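Local structure of Glucanase/chitosanase (Paenibacillus fukuinensis, 4ZY9) at residues A[29-34]-A[131-136]. The protein probably hydrolyses chitosan and beta-glucans, this chain being its first chitosan-binding module, a carbohydrate-binding beta-sandwich of family CBM32. The protein carries 1 engineered substitution. Numbering follows the deposited sequence.
Sequences RAFDGS and WEFEVY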
loop_
_atom_site.group_PDB
_atom_site.type_symbol
_atom_site.label_atom_id
_atom_site.label_comp_id
_atom_site.label_asym_id
_atom_site.label_seq_id
_atom_site.Cartn_x
_atom_site.Cartn_y
_atom_site.Cartn_z
ATOM N N ARG A 29 -5.915 7.017 -5.677
ATOM C CA ARG A 29 -6.369 6.171 -6.758
ATOM C C ARG A 29 -6.163 4.729 -6.512
ATOM O O ARG A 29 -6.836 3.881 -7.119
ATOM C CB ARG A 29 -5.668 6.551 -8.073
ATOM C CG ARG A 29 -5.691 8.026 -8.489
ATOM C CD ARG A 29 -7.032 8.494 -8.598
ATOM N NE ARG A 29 -7.057 9.917 -8.955
ATOM C CZ ARG A 29 -7.018 10.433 -10.189
ATOM N NH1 ARG A 29 -6.834 9.662 -11.299
ATOM N NH2 ARG A 29 -7.167 11.789 -10.306
ATOM N N ALA A 30 -5.251 4.352 -5.595
ATOM C CA ALA A 30 -5.132 2.905 -5.216
ATOM C C ALA A 30 -6.277 2.467 -4.357
ATOM O O ALA A 30 -6.473 1.236 -4.170
ATOM C CB ALA A 30 -3.823 2.690 -4.528
ATOM N N PHE A 31 -7.114 3.356 -3.814
ATOM C CA PHE A 31 -8.150 3.047 -2.826
ATOM C C PHE A 31 -9.511 3.246 -3.299
ATOM O O PHE A 31 -10.458 3.280 -2.498
ATOM C CB PHE A 31 -7.783 3.820 -1.538
ATOM C CG PHE A 31 -6.475 3.384 -0.985
ATOM C CD1 PHE A 31 -6.406 2.288 -0.214
ATOM C CD2 PHE A 31 -5.348 4.086 -1.276
ATOM C CE1 PHE A 31 -5.165 1.901 0.244
ATOM C CE2 PHE A 31 -4.105 3.708 -0.774
ATOM C CZ PHE A 31 -4.045 2.573 -0.042
ATOM N N ASP A 32 -9.695 3.444 -4.586
ATOM C CA ASP A 32 -11.013 3.792 -5.134
ATOM C C ASP A 32 -11.842 2.616 -5.608
ATOM O O ASP A 32 -12.921 2.805 -6.115
ATOM C CB ASP A 32 -10.879 4.839 -6.226
ATOM C CG ASP A 32 -10.190 4.338 -7.518
ATOM O OD1 ASP A 32 -9.787 3.166 -7.554
ATOM O OD2 ASP A 32 -10.149 5.152 -8.469
ATOM N N GLY A 33 -11.376 1.414 -5.419
ATOM C CA GLY A 33 -12.161 0.287 -5.745
ATOM C C GLY A 33 -12.134 -0.043 -7.222
ATOM O O GLY A 33 -12.876 -0.981 -7.618
ATOM N N SER A 34 -11.244 0.546 -8.029
ATOM C CA SER A 34 -11.177 0.283 -9.516
ATOM C C SER A 34 -9.852 0.024 -9.991
ATOM O O SER A 34 -8.851 0.716 -9.582
ATOM C CB SER A 34 -11.768 1.498 -10.218
ATOM O OG SER A 34 -11.755 1.329 -11.640
ATOM N N TRP A 131 -2.768 -0.319 -8.900
ATOM C CA TRP A 131 -4.146 -0.132 -9.206
ATOM C C TRP A 131 -5.019 -0.089 -7.990
ATOM O O TRP A 131 -5.969 0.706 -7.904
ATOM C CB TRP A 131 -4.665 -1.257 -10.202
ATOM C CG TRP A 131 -3.931 -1.430 -11.471
ATOM C CD1 TRP A 131 -3.165 -2.489 -11.758
ATOM C CD2 TRP A 131 -3.978 -0.574 -12.654
ATOM N NE1 TRP A 131 -2.690 -2.349 -13.043
ATOM C CE2 TRP A 131 -3.119 -1.151 -13.578
ATOM C CE3 TRP A 131 -4.594 0.647 -12.959
ATOM C CZ2 TRP A 131 -2.976 -0.594 -14.863
ATOM C CZ3 TRP A 131 -4.364 1.171 -14.215
ATOM C CH2 TRP A 131 -3.513 0.573 -15.094
ATOM N N GLU A 132 -4.783 -1.070 -7.106
ATOM C CA GLU A 132 -5.627 -1.291 -6.012
ATOM C C GLU A 132 -4.801 -1.753 -4.778
ATOM O O GLU A 132 -3.856 -2.531 -4.921
ATOM C CB GLU A 132 -6.741 -2.305 -6.247
ATOM C CG GLU A 132 -7.609 -1.942 -7.429
ATOM C CD GLU A 132 -8.592 -3.063 -7.868
ATOM O OE1 GLU A 132 -8.109 -4.035 -8.440
ATOM O OE2 GLU A 132 -9.758 -2.937 -7.575
ATOM N N PHE A 133 -5.180 -1.294 -3.593
ATOM C CA PHE A 133 -4.593 -1.716 -2.297
ATOM C C PHE A 133 -5.769 -1.868 -1.359
ATOM O O PHE A 133 -6.454 -0.857 -1.092
ATOM C CB PHE A 133 -3.635 -0.570 -1.889
ATOM C CG PHE A 133 -2.815 -0.746 -0.670
ATOM C CD1 PHE A 133 -3.189 -1.532 0.453
ATOM C CD2 PHE A 133 -1.652 0.040 -0.486
ATOM C CE1 PHE A 133 -2.438 -1.533 1.632
ATOM C CE2 PHE A 133 -0.959 0.040 0.712
ATOM C CZ PHE A 133 -1.324 -0.764 1.757
ATOM N N GLU A 134 -6.020 -3.104 -0.976
ATOM C CA GLU A 134 -7.189 -3.440 -0.110
ATOM C C GLU A 134 -6.667 -3.912 1.216
ATOM O O GLU A 134 -5.637 -4.547 1.262
ATOM C CB GLU A 134 -8.009 -4.497 -0.786
ATOM C CG GLU A 134 -8.491 -4.125 -2.207
ATOM C CD GLU A 134 -9.076 -5.215 -3.059
ATOM O OE1 GLU A 134 -9.159 -6.337 -2.605
ATOM O OE2 GLU A 134 -9.383 -4.929 -4.279
ATOM N N VAL A 135 -7.459 -3.720 2.242
ATOM C CA VAL A 135 -7.140 -4.110 3.603
ATOM C C VAL A 135 -8.320 -4.803 4.231
ATOM O O VAL A 135 -9.451 -4.342 4.148
ATOM C CB VAL A 135 -6.755 -2.825 4.451
ATOM C CG1 VAL A 135 -6.431 -3.251 5.886
ATOM C CG2 VAL A 135 -5.593 -2.135 3.903
ATOM N N TYR A 136 -8.091 -5.955 4.848
ATOM C CA TYR A 136 -9.137 -6.749 5.455
ATOM C C TYR A 136 -8.803 -7.122 6.875
ATOM O O TYR A 136 -7.631 -7.129 7.260
ATOM C CB TYR A 136 -9.440 -8.074 4.663
ATOM C CG TYR A 136 -9.706 -7.815 3.192
ATOM C CD1 TYR A 136 -8.737 -7.666 2.195
ATOM C CD2 TYR A 136 -11.054 -7.720 2.753
ATOM C CE1 TYR A 136 -9.122 -7.407 0.892
ATOM C CE2 TYR A 136 -11.378 -7.490 1.443
ATOM C CZ TYR A 136 -10.403 -7.316 0.610
ATOM O OH TYR A 136 -10.866 -7.029 -0.715
#
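The carbonyl oxygen of A30 is gripped twice by the strand: the amide N of F133 donates to A30 O at 2.9 Å, and E132 CA approaches the same oxygen at 3.2 Å in a CA-H...O contact. The amide bond is somewhat bent (145° at the hydrogen), with its donor 24° off the carbonyl plane. A second CA-H...O contact, from A30 CA to W131 O (3.6 Å), runs the other way, from the loop to the corner at W131.

Next to this, the rings of F31 and F133 lie side by side and point the same way. F31 CZ sits over one face of the F133 ring, 3.5 Å from F133 CD2, but the planes are inclined at 39°, an oblique pairing. With CG anti to its backbone N (chi1 -176°), the F133 ring lies alongside that of F31; both are buried and touch I50 of strand 48-54.

Farther along the loop, the methylene carbon E132 CG packs against S34 O at 3.6 Å, while E132 OE1 accepts a hydrogen bond from N66 ND2. D32 OD1 accepts the amide of S34 at 3.0 Å, met from above the carboxylate plane, which closes an Asx turn.

Opposite N66 of strand 57-67, W131 and E132 form a classic beta bulge. The loop between strands 14-17 and 39-40 thus packs against strand 129-136, as part of the F5/8 type C-like beta-sandwich of a CBM32 module.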